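Local coordinates for response regulator aspartate phosphatase I (Bacillus subtilis subsp. subtilis, PDB 4I1A), which dephosphorylates the sporulation phosphotransferase Spo0F and triggers expression, excision and transfer of the mobile element ICEBs1 by inactivating its repressor ImmR, at residues E201-L204 / E205-K209; I284-R287 / K288-I292. One frame throughout, in Å; residues are numbered along the deposited sequence.

Interaction 1 of 2, residues E201-L204 / E205-K209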
ATOM      1  N   GLU A 201      10.362   9.516  -3.083  1.00 66.41           N
ATOM      2  CA  GLU A 201      10.956   9.890  -4.358  1.00 63.29           C
ATOM      3  C   GLU A 201      11.548   8.660  -5.056  1.00 65.44           C
ATOM      4  O   GLU A 201      11.425   8.491  -6.272  1.00 65.67           O
ATOM      5  CB  GLU A 201      12.037  10.947  -4.128  1.00 72.00           C
ATOM      6  CG  GLU A 201      12.101  12.021  -5.192  1.00 94.20           C
ATOM      7  CD  GLU A 201      12.539  13.354  -4.622  1.00114.40           C
ATOM      8  OE1 GLU A 201      12.017  13.731  -3.547  1.00115.48           O
ATOM      9  OE2 GLU A 201      13.407  14.016  -5.238  1.00124.12           O
ATOM     10  N   ARG A 202      12.193   7.797  -4.278  1.00 70.38           N
ATOM     11  CA  ARG A 202      12.826   6.607  -4.832  1.00 73.72           C
ATOM     12  C   ARG A 202      11.782   5.573  -5.239  1.00 66.16           C
ATOM     13  O   ARG A 202      11.939   4.871  -6.252  1.00 64.28           O
ATOM     14  CB  ARG A 202      13.829   6.022  -3.837  1.00 74.00           C
ATOM     15  CG  ARG A 202      15.052   6.904  -3.618  1.00 78.98           C
ATOM     16  CD  ARG A 202      15.977   6.303  -2.572  1.00 78.93           C
ATOM     17  NE  ARG A 202      17.132   7.149  -2.281  1.00 75.18           N
ATOM     18  CZ  ARG A 202      18.320   7.015  -2.868  1.00 79.16           C
ATOM     19  NH1 ARG A 202      18.505   6.071  -3.787  1.00 77.33           N
ATOM     20  NH2 ARG A 202      19.324   7.821  -2.536  1.00 81.26           N
ATOM     21  N   ALA A 203      10.715   5.505  -4.446  1.00 55.66           N
ATOM     22  CA  ALA A 203       9.584   4.627  -4.721  1.00 61.10           C
ATOM     23  C   ALA A 203       8.838   5.059  -5.991  1.00 63.64           C
ATOM     24  O   ALA A 203       8.394   4.221  -6.776  1.00 62.13           O
ATOM     25  CB  ALA A 203       8.648   4.582  -3.530  1.00 51.40           C
ATOM     26  N   LEU A 204       8.716   6.364  -6.201  1.00 57.66           N
ATOM     27  CA  LEU A 204       8.147   6.871  -7.443  1.00 59.46           C
ATOM     28  C   LEU A 204       8.968   6.442  -8.672  1.00 70.22           C
ATOM     29  O   LEU A 204       8.404   6.096  -9.715  1.00 72.01           O
ATOM     30  CB  LEU A 204       8.007   8.399  -7.395  1.00 59.55           C
ATOM     31  CG  LEU A 204       7.495   9.026  -8.696  1.00 65.07           C
ATOM     32  CD1 LEU A 204       6.017   8.688  -8.930  1.00 54.86           C
ATOM     33  CD2 LEU A 204       7.735  10.528  -8.729  1.00 66.68           C
ATOM     34  N   GLU A 205      10.295   6.464  -8.553  1.00 75.71           N
ATOM     35  CA  GLU A 205      11.145   6.031  -9.663  1.00 74.39           C
ATOM     36  C   GLU A 205      10.861   4.573  -9.991  1.00 70.06           C
ATOM     37  O   GLU A 205      10.764   4.207 -11.160  1.00 79.75           O
ATOM     38  CB  GLU A 205      12.633   6.224  -9.356  1.00 75.19           C
ATOM     39  CG  GLU A 205      13.090   7.668  -9.196  1.00 81.86           C
ATOM     40  CD  GLU A 205      14.394   7.782  -8.405  1.00 90.35           C
ATOM     41  OE1 GLU A 205      15.171   6.797  -8.379  1.00 96.44           O
ATOM     42  OE2 GLU A 205      14.637   8.848  -7.795  1.00 83.27           O
ATOM     43  N   GLN A 206      10.728   3.742  -8.958  1.00 65.97           N
ATOM     44  CA  GLN A 206      10.402   2.335  -9.168  1.00 62.51           C
ATOM     45  C   GLN A 206       9.068   2.166  -9.889  1.00 65.03           C
ATOM     46  O   GLN A 206       8.991   1.483 -10.913  1.00 67.25           O
ATOM     47  CB  GLN A 206      10.363   1.577  -7.846  1.00 53.84           C
ATOM     48  CG  GLN A 206      11.733   1.251  -7.282  1.00 77.22           C
ATOM     49  CD  GLN A 206      12.606   0.493  -8.263  1.00 88.82           C
ATOM     50  OE1 GLN A 206      12.185  -0.499  -8.859  1.00 91.28           O
ATOM     51  NE2 GLN A 206      13.832   0.968  -8.442  1.00 95.69           N
ATOM     52  N   PHE A 207       8.024   2.790  -9.348  1.00 57.74           N
ATOM     53  CA  PHE A 207       6.682   2.686  -9.912  1.00 58.66           C
ATOM     54  C   PHE A 207       6.630   3.232 -11.337  1.00 64.63           C
ATOM     55  O   PHE A 207       5.876   2.721 -12.164  1.00 66.62           O
ATOM     56  CB  PHE A 207       5.647   3.400  -9.025  1.00 57.85           C
ATOM     57  CG  PHE A 207       5.322   2.666  -7.739  1.00 58.65           C
ATOM     58  CD1 PHE A 207       4.953   1.327  -7.755  1.00 60.38           C
ATOM     59  CD2 PHE A 207       5.376   3.322  -6.516  1.00 53.93           C
ATOM     60  CE1 PHE A 207       4.647   0.658  -6.575  1.00 47.65           C
ATOM     61  CE2 PHE A 207       5.076   2.655  -5.329  1.00 52.59           C
ATOM     62  CZ  PHE A 207       4.708   1.324  -5.361  1.00 46.66           C
ATOM     63  N   LEU A 208       7.422   4.264 -11.629  1.00 67.59           N
ATOM     64  CA  LEU A 208       7.481   4.796 -12.999  1.00 68.98           C
ATOM     65  C   LEU A 208       8.036   3.760 -13.970  1.00 69.50           C
ATOM     66  O   LEU A 208       7.584   3.662 -15.111  1.00 77.65           O
ATOM     67  CB  LEU A 208       8.290   6.095 -13.079  1.00 67.34           C
ATOM     68  CG  LEU A 208       7.559   7.326 -12.516  1.00 73.10           C
ATOM     69  CD1 LEU A 208       8.505   8.513 -12.393  1.00 80.30           C
ATOM     70  CD2 LEU A 208       6.347   7.695 -13.370  1.00 61.88           C
ATOM     71  N   LYS A 209       9.007   2.978 -13.514  1.00 73.80           N
ATOM     72  CA  LYS A 209       9.540   1.908 -14.340  1.00 75.03           C
ATOM     73  C   LYS A 209       8.463   0.856 -14.541  1.00 72.65           C
ATOM     74  O   LYS A 209       8.287   0.336 -15.634  1.00 77.95           O
ATOM     75  CB  LYS A 209      10.796   1.287 -13.719  1.00 74.31           C
ATOM     76  CG  LYS A 209      12.034   2.165 -13.831  1.00 87.49           C
ATOM     77  CD  LYS A 209      13.321   1.357 -13.643  1.00 93.68           C
ATOM     78  CE  LYS A 209      13.451   0.810 -12.228  1.00 97.33           C
ATOM     79  NZ  LYS A 209      14.486  -0.266 -12.129  1.00100.34           N
TER
HETATM   80  O   HOH W   1      14.573   3.834  -7.011  1.00 64.62           O

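Interaction 2 of 2, residues I284-R287 / K288-I292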
ATOM      1  N   ILE A 284     -17.686  14.864  -5.037  1.00 61.57           N
ATOM      2  CA  ILE A 284     -18.195  13.931  -6.028  1.00 57.90           C
ATOM      3  C   ILE A 284     -17.505  12.568  -5.903  1.00 59.50           C
ATOM      4  O   ILE A 284     -18.164  11.525  -5.942  1.00 52.40           O
ATOM      5  CB  ILE A 284     -18.023  14.517  -7.433  1.00 58.60           C
ATOM      6  CG1 ILE A 284     -19.074  15.609  -7.646  1.00 65.87           C
ATOM      7  CG2 ILE A 284     -18.086  13.424  -8.485  1.00 51.25           C
ATOM      8  CD1 ILE A 284     -18.762  16.561  -8.764  1.00 72.86           C
ATOM      9  N   TYR A 285     -16.186  12.579  -5.725  1.00 55.64           N
ATOM     10  CA  TYR A 285     -15.437  11.341  -5.530  1.00 53.37           C
ATOM     11  C   TYR A 285     -15.685  10.770  -4.135  1.00 53.79           C
ATOM     12  O   TYR A 285     -15.599   9.560  -3.926  1.00 58.51           O
ATOM     13  CB  TYR A 285     -13.937  11.562  -5.781  1.00 53.28           C
ATOM     14  CG  TYR A 285     -13.616  11.855  -7.233  1.00 60.74           C
ATOM     15  CD1 TYR A 285     -13.762  10.873  -8.207  1.00 56.93           C
ATOM     16  CD2 TYR A 285     -13.172  13.111  -7.633  1.00 65.56           C
ATOM     17  CE1 TYR A 285     -13.483  11.140  -9.544  1.00 64.58           C
ATOM     18  CE2 TYR A 285     -12.887  13.383  -8.964  1.00 65.97           C
ATOM     19  CZ  TYR A 285     -13.041  12.395  -9.913  1.00 66.90           C
ATOM     20  OH  TYR A 285     -12.750  12.657 -11.236  1.00 70.81           O
ATOM     21  N   PHE A 286     -15.989  11.650  -3.185  1.00 47.65           N
ATOM     22  CA  PHE A 286     -16.365  11.242  -1.835  1.00 48.61           C
ATOM     23  C   PHE A 286     -17.647  10.404  -1.823  1.00 54.44           C
ATOM     24  O   PHE A 286     -17.657   9.310  -1.266  1.00 60.68           O
ATOM     25  CB  PHE A 286     -16.532  12.469  -0.923  1.00 49.31           C
ATOM     26  CG  PHE A 286     -17.126  12.148   0.424  1.00 47.94           C
ATOM     27  CD1 PHE A 286     -16.328  11.641   1.445  1.00 44.38           C
ATOM     28  CD2 PHE A 286     -18.480  12.356   0.673  1.00 46.07           C
ATOM     29  CE1 PHE A 286     -16.878  11.334   2.693  1.00 50.62           C
ATOM     30  CE2 PHE A 286     -19.042  12.052   1.915  1.00 47.59           C
ATOM     31  CZ  PHE A 286     -18.238  11.536   2.929  1.00 52.68           C
ATOM     32  N   ARG A 287     -18.720  10.910  -2.437  1.00 57.85           N
ATOM     33  CA  ARG A 287     -20.002  10.190  -2.451  1.00 60.39           C
ATOM     34  C   ARG A 287     -19.901   8.890  -3.219  1.00 61.62           C
ATOM     35  O   ARG A 287     -20.556   7.905  -2.882  1.00 60.46           O
ATOM     36  CB  ARG A 287     -21.136  11.034  -3.053  1.00 43.59           C
ATOM     37  CG  ARG A 287     -21.432  12.313  -2.281  1.00 58.38           C
ATOM     38  CD  ARG A 287     -22.415  13.180  -3.050  1.00 65.54           C
ATOM     39  NE  ARG A 287     -22.946  14.283  -2.251  1.00 67.21           N
ATOM     40  CZ  ARG A 287     -22.990  15.550  -2.659  1.00 72.38           C
ATOM     41  NH1 ARG A 287     -22.517  15.880  -3.855  1.00 71.01           N
ATOM     42  NH2 ARG A 287     -23.503  16.486  -1.870  1.00 75.79           N
ATOM     43  N   LYS A 288     -19.091   8.902  -4.267  1.00 58.20           N
ATOM     44  CA  LYS A 288     -18.966   7.743  -5.129  1.00 54.64           C
ATOM     45  C   LYS A 288     -18.175   6.641  -4.403  1.00 58.38           C
ATOM     46  O   LYS A 288     -18.538   5.466  -4.439  1.00 59.27           O
ATOM     47  CB  LYS A 288     -18.314   8.151  -6.458  1.00 54.64           C
ATOM     48  CG  LYS A 288     -17.979   7.009  -7.399  1.00 73.15           C
ATOM     49  CD  LYS A 288     -18.053   7.461  -8.862  1.00 94.03           C
ATOM     50  CE  LYS A 288     -17.395   8.827  -9.101  1.00 91.56           C
ATOM     51  NZ  LYS A 288     -17.847   9.441 -10.398  1.00 93.90           N
ATOM     52  N   GLY A 289     -17.116   7.033  -3.710  1.00 51.64           N
ATOM     53  CA  GLY A 289     -16.281   6.078  -2.998  1.00 57.85           C
ATOM     54  C   GLY A 289     -16.942   5.529  -1.750  1.00 57.11           C
ATOM     55  O   GLY A 289     -16.933   4.325  -1.496  1.00 61.54           O
ATOM     56  N   ARG A 290     -17.517   6.431  -0.972  1.00 54.13           N
ATOM     57  CA  ARG A 290     -18.281   6.079   0.216  1.00 53.64           C
ATOM     58  C   ARG A 290     -19.389   5.082  -0.102  1.00 59.45           C
ATOM     59  O   ARG A 290     -19.719   4.233   0.725  1.00 63.16           O
ATOM     60  CB  ARG A 290     -18.872   7.354   0.811  1.00 61.60           C
ATOM     61  CG  ARG A 290     -19.720   7.173   2.032  1.00 70.08           C
ATOM     62  CD  ARG A 290     -20.957   8.011   1.862  1.00 71.37           C
ATOM     63  NE  ARG A 290     -21.151   8.952   2.951  1.00 71.07           N
ATOM     64  CZ  ARG A 290     -21.954  10.004   2.875  1.00 77.97           C
ATOM     65  NH1 ARG A 290     -22.622  10.241   1.753  1.00 68.36           N
ATOM     66  NH2 ARG A 290     -22.085  10.819   3.917  1.00 85.17           N
ATOM     67  N   PHE A 291     -19.949   5.172  -1.308  1.00 57.03           N
ATOM     68  CA  PHE A 291     -21.003   4.249  -1.725  1.00 59.32           C
ATOM     69  C   PHE A 291     -20.427   2.885  -2.107  1.00 65.03           C
ATOM     70  O   PHE A 291     -20.928   1.837  -1.683  1.00 61.35           O
ATOM     71  CB  PHE A 291     -21.815   4.838  -2.885  1.00 56.11           C
ATOM     72  CG  PHE A 291     -22.664   3.825  -3.615  1.00 56.57           C
ATOM     73  CD1 PHE A 291     -23.736   3.205  -2.985  1.00 59.31           C
ATOM     74  CD2 PHE A 291     -22.396   3.503  -4.937  1.00 54.77           C
ATOM     75  CE1 PHE A 291     -24.521   2.278  -3.657  1.00 61.58           C
ATOM     76  CE2 PHE A 291     -23.174   2.577  -5.616  1.00 59.29           C
ATOM     77  CZ  PHE A 291     -24.239   1.964  -4.972  1.00 67.20           C
ATOM     78  N   ILE A 292     -19.370   2.905  -2.910  1.00 61.64           N
ATOM     79  CA  ILE A 292     -18.694   1.682  -3.298  1.00 65.65           C
ATOM     80  C   ILE A 292     -18.146   0.940  -2.078  1.00 65.66           C
ATOM     81  O   ILE A 292     -18.195  -0.287  -2.023  1.00 71.54           O
ATOM     82  CB  ILE A 292     -17.611   1.952  -4.364  1.00 69.67           C
ATOM     83  CG1 ILE A 292     -18.300   2.428  -5.651  1.00 79.30           C
ATOM     84  CG2 ILE A 292     -16.767   0.697  -4.629  1.00 63.79           C
ATOM     85  CD1 ILE A 292     -17.421   2.437  -6.882  1.00 79.60           C
TER

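Interaction 1 of 2, residues E201-L204 / E205-K209
L204 overlaps L208 one helical turn further on, its CG lying 3.9 Å from CD1 of L208, and the two branched ends cross at a slant. The leucines turn differently about their first torsion: in L204 CG is anti to the backbone N (chi1 176°), whereas in L208 it is anti to the carbonyl carbon (chi1 -75°), which brings CG of L208 to 3.2 Å from O of L204. That same oxygen accepts the backbone N-H of L208, with N 2.8 Å from O, so the apolar pair is built around one bond of the helix ladder. A203 and F207 form a second, looser pair, with CB of A203 4.4 Å from CE2 of the F207 ring; CD2 of F207 comes closer to the backbone, 3.2 Å from O of A203. The bond from F207 N to A203 O is nearly straight, at 172°.

Polar groups of R202, E205 and Q206 gather round a water. The water donates to the carbonyl O of R202 at 2.9 Å, although this oxygen already receives the N-H of Q206, and it accepts from NE2 of Q206 at 3.3 Å. Its further bond to OE1 of E205 is weak. The folded Q206 side chain brings its amide to this water.

All of this lies on helix 200-215, within the predicted third TPR. F207 fits between its neighbours, touching A191 of helix 180-196 and I230 and C233 of helix 220-236; Q206 leans on the former helix, and L204 meets Y234 of the latter.

Interaction 2 of 2, residues I284-R287 / K288-I292
F286 and R290 meet one turn apart on helix 279-295, part of the predicted fifth repeat of the TPR superhelix. CE2 of F286 sits 3.7 Å above the guanidinium of R290, over its centre at CZ, while the ring and guanidinium planes stand 56° apart. The phenyl CE2 therefore covers one guanidinium face, and the two planes are well away from parallel. Both side chains start with CG anti to the backbone N (F286 chi1 171°, R290 chi1 179°). Bends at chi2 and chi3 then steer the arginine so that one guanidinium face turns to the ring. Beyond the pair, F286 meets the ring of F313 and packs on F305 of helix 299-313, and R290 NH2 makes a weak, long ion pair with E309 of that helix.

Y285 takes another side of the helix and inserts among L266, L269 and T270 of helix 261-275 and I248 and L251 of helix 240-257. K288 runs beside it: a bend near the end of its chain lays CE 4.3 Å from CD1 of Y285 and leaves NZ 4.4 Å from CG2 of I284. R287, by contrast, is extended from CG to NE and reaches outward at the exposed surface.

G289 has no side chain, and its N-H binds the carbonyl O of Y285, with N 3.0 Å from O. The ladder is less regular at F291, whose N approaches O of R287 from above the carbonyl plane at 3.2 Å. At R290 it is straighter: N donates to O of F286 at 2.9 Å, and CB of R290 rests 3.1 Å from that same oxygen.

Interactions 1 and 2 are both single-turn contacts within a helix, on different helices of the TPR array, with centres 28 Å apart and nearest atoms about 19 Å apart. Each combines two buried residues with three exposed ones. In 201-209 the inward side is mainly apolar, with Q206 alongside, held between helices 180-196 and 220-236, and the outward side carries glutamates, an arginine and a bridging water. In 284-292 Y285 and F286 point to different helices, and F286 is paired with an arginine, so cationic chemistry reaches into the packing against helix 299-313. Interaction 2 also lies farther from the centre of the chain than interaction 1.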